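Local coordinates for protein serine-pyruvate aminotransferase (AgxT) (Sulfolobus solfataricus, PDB 3ZRP) that uses pyridoxal 5'-phosphate to transfer amino groups between amino acids and 2-oxo acids, acting as a serine-pyruvate transaminase and probably also as an alanine-glyoxylate transaminase, at residues T64-V70 with R91-I95; L159-V165 with V180-A186. Where two conformers were deposited one is given. Residues are numbered along the deposited sequence.

Interaction 1: T64-V70 with R91-I95. With PLP (pyridoxal-5'-phosphate), chain C.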
loop_
_atom_site.group_PDB
_atom_site.type_symbol
_atom_site.label_atom_id
_atom_site.label_comp_id
_atom_site.label_asym_id
_atom_site.label_seq_id
_atom_site.Cartn_x
_atom_site.Cartn_y
_atom_site.Cartn_z
ATOM N N THR A 64 9.259 4.131 -0.364
ATOM C CA THR A 64 10.068 3.085 0.317
ATOM C C THR A 64 9.866 1.635 -0.238
ATOM O O THR A 64 10.831 0.860 -0.336
ATOM C CB THR A 64 9.798 3.108 1.885
ATOM O OG1 THR A 64 9.947 4.458 2.332
ATOM C CG2 THR A 64 10.758 2.200 2.593
ATOM N N SER A 65 8.632 1.281 -0.612
ATOM C CA SER A 65 8.369 -0.053 -1.110
ATOM C C SER A 65 8.962 -0.119 -2.529
ATOM O O SER A 65 9.586 -1.123 -2.842
ATOM C CB SER A 65 6.898 -0.433 -1.143
ATOM O OG SER A 65 6.096 0.417 -1.934
ATOM N N ALA A 66 8.888 0.989 -3.248
ATOM C CA ALA A 66 9.525 1.030 -4.591
ATOM C C ALA A 66 11.036 0.823 -4.440
ATOM O O ALA A 66 11.630 -0.004 -5.127
ATOM C CB ALA A 66 9.223 2.322 -5.320
ATOM N N MET A 67 11.661 1.552 -3.532
ATOM C CA MET A 67 13.111 1.385 -3.306
ATOM C C MET A 67 13.464 -0.071 -2.970
ATOM O O MET A 67 14.361 -0.656 -3.585
ATOM C CB MET A 67 13.605 2.321 -2.188
ATOM C CG MET A 67 13.582 3.829 -2.523
ATOM S SD MET A 67 13.727 4.842 -1.018
ATOM C CE MET A 67 15.517 4.778 -0.693
ATOM N N GLU A 68 12.757 -0.669 -2.005
ATOM C CA GLU A 68 13.042 -2.043 -1.605
ATOM C C GLU A 68 12.816 -3.067 -2.738
ATOM O O GLU A 68 13.561 -4.062 -2.854
ATOM C CB GLU A 68 12.240 -2.401 -0.339
ATOM C CG GLU A 68 12.524 -3.814 0.194
ATOM C CD GLU A 68 12.071 -3.994 1.673
ATOM O OE1 GLU A 68 11.420 -3.086 2.250
ATOM O OE2 GLU A 68 12.355 -5.065 2.214
ATOM N N SER A 69 11.813 -2.810 -3.578
ATOM C CA SER A 69 11.536 -3.659 -4.736
ATOM C C SER A 69 12.740 -3.794 -5.708
ATOM O O SER A 69 12.773 -4.710 -6.516
ATOM C CB SER A 69 10.266 -3.225 -5.462
ATOM O OG SER A 69 10.497 -2.159 -6.390
ATOM N N VAL A 70 13.709 -2.879 -5.623
ATOM C CA VAL A 70 14.960 -2.964 -6.418
ATOM C C VAL A 70 15.765 -4.228 -6.063
ATOM O O VAL A 70 16.516 -4.751 -6.884
ATOM C CB VAL A 70 15.790 -1.657 -6.310
ATOM C CG1 VAL A 70 17.172 -1.820 -6.949
ATOM C CG2 VAL A 70 15.015 -0.459 -6.923
ATOM N N ARG A 91 18.456 5.764 3.570
ATOM C CA ARG A 91 17.419 4.727 3.546
ATOM C C ARG A 91 17.781 3.556 2.616
ATOM O O ARG A 91 17.435 2.412 2.907
ATOM C CB ARG A 91 16.023 5.318 3.250
ATOM C CG ARG A 91 14.892 4.302 3.084
ATOM C CD ARG A 91 13.522 4.969 3.263
ATOM N NE ARG A 91 13.423 5.385 4.671
ATOM C CZ ARG A 91 12.305 5.697 5.314
ATOM N NH1 ARG A 91 11.124 5.634 4.710
ATOM N NH2 ARG A 91 12.372 6.037 6.594
ATOM N N TRP A 92 18.451 3.819 1.495
ATOM C CA TRP A 92 18.936 2.727 0.675
ATOM C C TRP A 92 19.784 1.743 1.521
ATOM O O TRP A 92 19.591 0.525 1.448
ATOM C CB TRP A 92 19.814 3.239 -0.475
ATOM C CG TRP A 92 19.147 3.874 -1.656
ATOM C CD1 TRP A 92 19.331 5.154 -2.086
ATOM C CD2 TRP A 92 18.255 3.257 -2.598
ATOM N NE1 TRP A 92 18.596 5.382 -3.223
ATOM C CE2 TRP A 92 17.916 4.233 -3.550
ATOM C CE3 TRP A 92 17.684 1.976 -2.704
ATOM C CZ2 TRP A 92 17.067 3.967 -4.634
ATOM C CZ3 TRP A 92 16.821 1.705 -3.770
ATOM C CH2 TRP A 92 16.512 2.703 -4.720
ATOM N N GLU A 93 20.714 2.278 2.309
ATOM C CA GLU A 93 21.553 1.465 3.207
ATOM C C GLU A 93 20.722 0.698 4.262
ATOM O O GLU A 93 20.974 -0.495 4.504
ATOM C CB GLU A 93 22.632 2.329 3.904
ATOM C CG GLU A 93 23.609 1.517 4.728
ATOM C CD GLU A 93 24.636 2.326 5.478
ATOM O OE1 GLU A 93 24.329 3.443 5.956
ATOM O OE2 GLU A 93 25.770 1.814 5.601
ATOM N N GLN A 94 19.744 1.374 4.865
ATOM C CA GLN A 94 18.854 0.727 5.863
ATOM C C GLN A 94 18.076 -0.453 5.256
ATOM O O GLN A 94 17.987 -1.531 5.884
ATOM C CB GLN A 94 17.925 1.742 6.545
ATOM C CG GLN A 94 18.703 2.771 7.388
ATOM C CD GLN A 94 19.542 2.100 8.453
ATOM O OE1 GLN A 94 20.787 2.125 8.411
ATOM N NE2 GLN A 94 18.865 1.441 9.398
ATOM N N ILE A 95 17.555 -0.259 4.041
ATOM C CA ILE A 95 16.887 -1.327 3.284
ATOM C C ILE A 95 17.859 -2.485 2.990
ATOM O O ILE A 95 17.572 -3.650 3.340
ATOM C CB ILE A 95 16.275 -0.802 1.956
ATOM C CG1 ILE A 95 15.135 0.195 2.218
ATOM C CG2 ILE A 95 15.802 -1.961 1.050
ATOM C CD1 ILE A 95 14.697 0.989 0.950
HETATM N N1 PLP C . 12.852 9.139 -0.918
HETATM C C2 PLP C . 12.660 10.498 -0.811
HETATM C C2A PLP C . 13.632 11.423 -1.495
HETATM C C3 PLP C . 11.560 11.015 -0.091
HETATM O O3 PLP C . 11.380 12.229 -0.039
HETATM C C4 PLP C . 10.648 10.150 0.524
HETATM C C4A PLP C . 9.445 10.744 1.266
HETATM C C5 PLP C . 10.895 8.765 0.413
HETATM C C6 PLP C . 11.981 8.261 -0.331
HETATM C C5A PLP C . 10.005 7.731 1.038
HETATM O O4P PLP C . 8.703 7.653 0.452
HETATM P P PLP C . 7.452 7.028 1.199
HETATM O O1P PLP C . 6.374 7.196 0.175
HETATM O O2P PLP C . 7.305 7.912 2.392
HETATM O O3P PLP C . 7.875 5.631 1.487
#
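Two helices can share both a polar end at a cofactor and an apolar body, and the pairing of 64-70 with 91-95 is a clear case. Their axes cross at -59° with a closest approach of 10.1 Å. Thr64 lies in the first turn of helix 63-69, where the helix N terminus faces the phosphate of PLP, as in related fold type I enzymes. Thr64 N and Thr64 OG1 both donate to PLP O3P, at 2.8 and 2.5 Å, while Arg91 NH1 donates to Thr64 OG1 at 2.9 Å. Arg91 also reaches the carbonyl of Phe241 of the second subunit. One turn on, Met67 turns its side chain into the gap. Met67 CB sits 3.6 Å from both Trp92 CZ3 and Ile95 CD1; Met67 CE makes a CH-pi contact 3.7 Å from the centroid of the Trp92 five-membered ring, and Met67 SD lies 3.9 Å from PLP C6. Next, Glu68 lays its CB 3.8 Å from Ile95 CG2, and its carboxylate is hydrogen-bonded to Tyr99 and to backbone amides of Tyr219 and Tyr220 of the second subunit. Val70 closes the series, with CG2 4.1 Å from Trp92 CH2 at the ring edge. Beside an apolar cluster of Met67, Trp92 and Ile95, the Thr64 hydroxyl accepts from Arg91 and donates to the phosphate, consistent with the second helix helping to place the group that holds the cofactor.

Interaction 2: L159-V165 with V180-A186. With PLP (pyridoxal-5'-phosphate), chain C.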
loop_
_atom_site.group_PDB
_atom_site.type_symbol
_atom_site.label_atom_id
_atom_site.label_comp_id
_atom_site.label_asym_id
_atom_site.label_seq_id
_atom_site.Cartn_x
_atom_site.Cartn_y
_atom_site.Cartn_z
ATOM N N LEU A 159 24.171 -1.641 -13.174
ATOM C CA LEU A 159 22.824 -1.089 -12.954
ATOM C C LEU A 159 22.867 0.253 -12.234
ATOM O O LEU A 159 23.636 0.427 -11.301
ATOM C CB LEU A 159 21.963 -2.075 -12.139
ATOM C CG LEU A 159 21.592 -3.421 -12.758
ATOM C CD1 LEU A 159 20.893 -4.341 -11.711
ATOM C CD2 LEU A 159 20.695 -3.224 -13.985
ATOM N N ILE A 160 22.027 1.194 -12.670
ATOM C CA ILE A 160 21.894 2.484 -11.968
ATOM C C ILE A 160 20.420 2.736 -11.623
ATOM O O ILE A 160 19.551 2.645 -12.489
ATOM C CB ILE A 160 22.473 3.649 -12.827
ATOM C CG1 ILE A 160 23.972 3.408 -13.121
ATOM C CG2 ILE A 160 22.374 4.999 -12.106
ATOM C CD1 ILE A 160 24.499 4.345 -14.207
ATOM N N VAL A 161 20.175 3.003 -10.341
ATOM C CA VAL A 161 18.842 3.298 -9.845
ATOM C C VAL A 161 18.817 4.711 -9.268
ATOM O O VAL A 161 19.787 5.158 -8.618
ATOM C CB VAL A 161 18.322 2.223 -8.824
ATOM C CG1 VAL A 161 18.513 0.803 -9.384
ATOM C CG2 VAL A 161 18.987 2.357 -7.450
ATOM N N VAL A 162 17.721 5.421 -9.516
ATOM C CA VAL A 162 17.581 6.798 -9.007
ATOM C C VAL A 162 16.284 6.916 -8.241
ATOM O O VAL A 162 15.224 6.597 -8.767
ATOM C CB VAL A 162 17.565 7.847 -10.143
ATOM C CG1 VAL A 162 17.459 9.267 -9.579
ATOM C CG2 VAL A 162 18.824 7.698 -11.075
ATOM N N ASP A 163 16.385 7.323 -6.975
ATOM C CA ASP A 163 15.227 7.672 -6.184
ATOM C C ASP A 163 14.795 9.092 -6.573
ATOM O O ASP A 163 15.444 10.072 -6.178
ATOM C CB ASP A 163 15.610 7.580 -4.701
ATOM C CG ASP A 163 14.600 8.259 -3.755
ATOM O OD1 ASP A 163 13.500 8.692 -4.140
ATOM O OD2 ASP A 163 14.952 8.385 -2.575
ATOM N N GLY A 164 13.732 9.176 -7.386
ATOM C CA GLY A 164 13.083 10.436 -7.755
ATOM C C GLY A 164 11.763 10.713 -7.050
ATOM O O GLY A 164 10.898 11.391 -7.592
ATOM N N VAL A 165 11.624 10.232 -5.811
ATOM C CA VAL A 165 10.413 10.473 -5.046
ATOM C C VAL A 165 10.073 11.988 -4.934
ATOM O O VAL A 165 8.902 12.365 -5.091
ATOM C CB VAL A 165 10.488 9.811 -3.647
ATOM C CG1 VAL A 165 9.271 10.171 -2.787
ATOM C CG2 VAL A 165 10.544 8.276 -3.777
ATOM N N VAL A 180 19.109 5.249 -17.366
ATOM C CA VAL A 180 18.855 4.806 -15.976
ATOM C C VAL A 180 18.165 3.458 -16.070
ATOM O O VAL A 180 17.347 3.228 -16.975
ATOM C CB VAL A 180 17.968 5.816 -15.203
ATOM C CG1 VAL A 180 17.624 5.302 -13.741
ATOM C CG2 VAL A 180 18.655 7.166 -15.139
ATOM N N ASP A 181 18.489 2.556 -15.148
ATOM C CA ASP A 181 17.870 1.232 -15.158
ATOM C C ASP A 181 16.595 1.114 -14.346
ATOM O O ASP A 181 15.691 0.354 -14.725
ATOM C CB ASP A 181 18.895 0.182 -14.769
ATOM C CG ASP A 181 20.028 0.135 -15.765
ATOM O OD1 ASP A 181 19.744 -0.214 -16.936
ATOM O OD2 ASP A 181 21.155 0.516 -15.389
ATOM N N VAL A 182 16.550 1.836 -13.218
ATOM C CA VAL A 182 15.323 2.019 -12.425
ATOM C C VAL A 182 15.216 3.475 -12.009
ATOM O O VAL A 182 16.085 4.002 -11.336
ATOM C CB VAL A 182 15.307 1.179 -11.103
ATOM C CG1 VAL A 182 13.962 1.391 -10.366
ATOM C CG2 VAL A 182 15.541 -0.332 -11.368
ATOM N N TYR A 183 14.135 4.132 -12.403
ATOM C CA TYR A 183 13.854 5.485 -11.936
ATOM C C TYR A 183 12.556 5.316 -11.155
ATOM O O TYR A 183 11.619 4.705 -11.663
ATOM C CB TYR A 183 13.691 6.467 -13.132
ATOM C CG TYR A 183 14.358 7.797 -12.883
ATOM C CD1 TYR A 183 13.928 8.625 -11.837
ATOM C CD2 TYR A 183 15.449 8.221 -13.665
ATOM C CE1 TYR A 183 14.547 9.844 -11.573
ATOM C CE2 TYR A 183 16.074 9.454 -13.427
ATOM C CZ TYR A 183 15.625 10.255 -12.359
ATOM O OH TYR A 183 16.222 11.458 -12.065
ATOM N N LEU A 184 12.505 5.766 -9.908
ATOM C CA LEU A 184 11.323 5.478 -9.120
ATOM C C LEU A 184 10.802 6.749 -8.441
ATOM O O LEU A 184 11.548 7.738 -8.261
ATOM C CB LEU A 184 11.591 4.343 -8.104
ATOM C CG LEU A 184 12.644 4.631 -7.027
ATOM C CD1 LEU A 184 12.031 5.394 -5.835
ATOM C CD2 LEU A 184 13.337 3.343 -6.539
ATOM N N THR A 185 9.513 6.729 -8.119
ATOM C CA THR A 185 8.884 7.830 -7.419
ATOM C C THR A 185 7.701 7.310 -6.563
ATOM O O THR A 185 7.543 6.081 -6.369
ATOM C CB THR A 185 8.518 9.008 -8.397
ATOM O OG1 THR A 185 8.144 10.150 -7.637
ATOM C CG2 THR A 185 7.375 8.656 -9.355
ATOM N N ALA A 186 6.918 8.230 -6.017
ATOM C CA ALA A 186 5.723 7.881 -5.233
ATOM C C ALA A 186 4.545 8.682 -5.757
ATOM O O ALA A 186 4.741 9.649 -6.489
ATOM C CB ALA A 186 5.955 8.192 -3.735
HETATM N N1 PLP C . 12.852 9.139 -0.918
HETATM C C2 PLP C . 12.660 10.498 -0.811
HETATM C C2A PLP C . 13.632 11.423 -1.495
HETATM C C3 PLP C . 11.560 11.015 -0.091
HETATM O O3 PLP C . 11.380 12.229 -0.039
HETATM C C4 PLP C . 10.648 10.150 0.524
HETATM C C4A PLP C . 9.445 10.744 1.266
HETATM C C5 PLP C . 10.895 8.765 0.413
HETATM C C6 PLP C . 11.981 8.261 -0.331
HETATM C C5A PLP C . 10.005 7.731 1.038
HETATM O O4P PLP C . 8.703 7.653 0.452
HETATM P P PLP C . 7.452 7.028 1.199
HETATM O O1P PLP C . 6.374 7.196 0.175
HETATM O O2P PLP C . 7.305 7.912 2.392
HETATM O O3P PLP C . 7.875 5.631 1.487
HETATM O O HOH W 1 7.620 13.365 -7.292
#
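The strands 159-163 and 182-186 run parallel, 15° apart in direction with axes 4.7 Å from each other, in the seven-stranded mixed sheet of the PLP-binding domain of a fold type I aminotransferase. In their ladder Val182 N donates to Ile160 O (3.2 Å), Val162 N to Val182 O (2.8 Å) and Leu184 N to Val162 O (3.1 Å); just beyond strand 159-163, Gly164 N donates to Leu184 O (2.8 Å). Where 182-186 has not yet begun, Asp181 extends the pairing: Asp181 OD2 accepts from Ile160 N and Asp181 N donates to Ile160 O, both at 2.9 Å, so that Ile160 O takes two amides. The same carboxylate also meets Arg154 and Ser203.

Val161, Val182, Asp163 and Leu184 occupy one face; Trp92 of helix 87-96 packs on Val161, Asp163 and Leu184, and Met67 and Val70 on the same face. On the other, Val162 CB lies over the Tyr183 ring, 3.8 Å from its centroid in a CH-pi contact. A beta carbon on Gly164 would fall 2.9 Å from Tyr183 CE1, a clash with the ring in this position. At the strand end, Asp163 OD1 accepts from Val165 N at 2.9 Å, an Asx turn. Val165 CG2 lies 3.8 Å from Leu184 CD1, and Val165 CG1 3.6 Å from PLP C4. The other carboxylate oxygen, Asp163 OD2, faces the pyridine nitrogen, 2.8 Å from PLP N1.

Read from the N terminus, the two contacts come in series, neither nesting nor crossing. Interaction 1 closes a loop of 20 residues that contains strand 79-83, bringing helix 63-69 against helix 87-96. The chain then passes through strands 102-106 and 128-134 before interaction 2 closes a shorter loop, 166-179, which has no helix or strand but begins with Ser166, which hydrogen-bonds PLP. Though separate in sequence, the contacts pack against each other: Trp92 CH2 lies 3.7 Å from both Val161 CG2 and Leu184 CD2, so the helix pair rests on the central strands. Together they bring helix and sheet to a single cofactor.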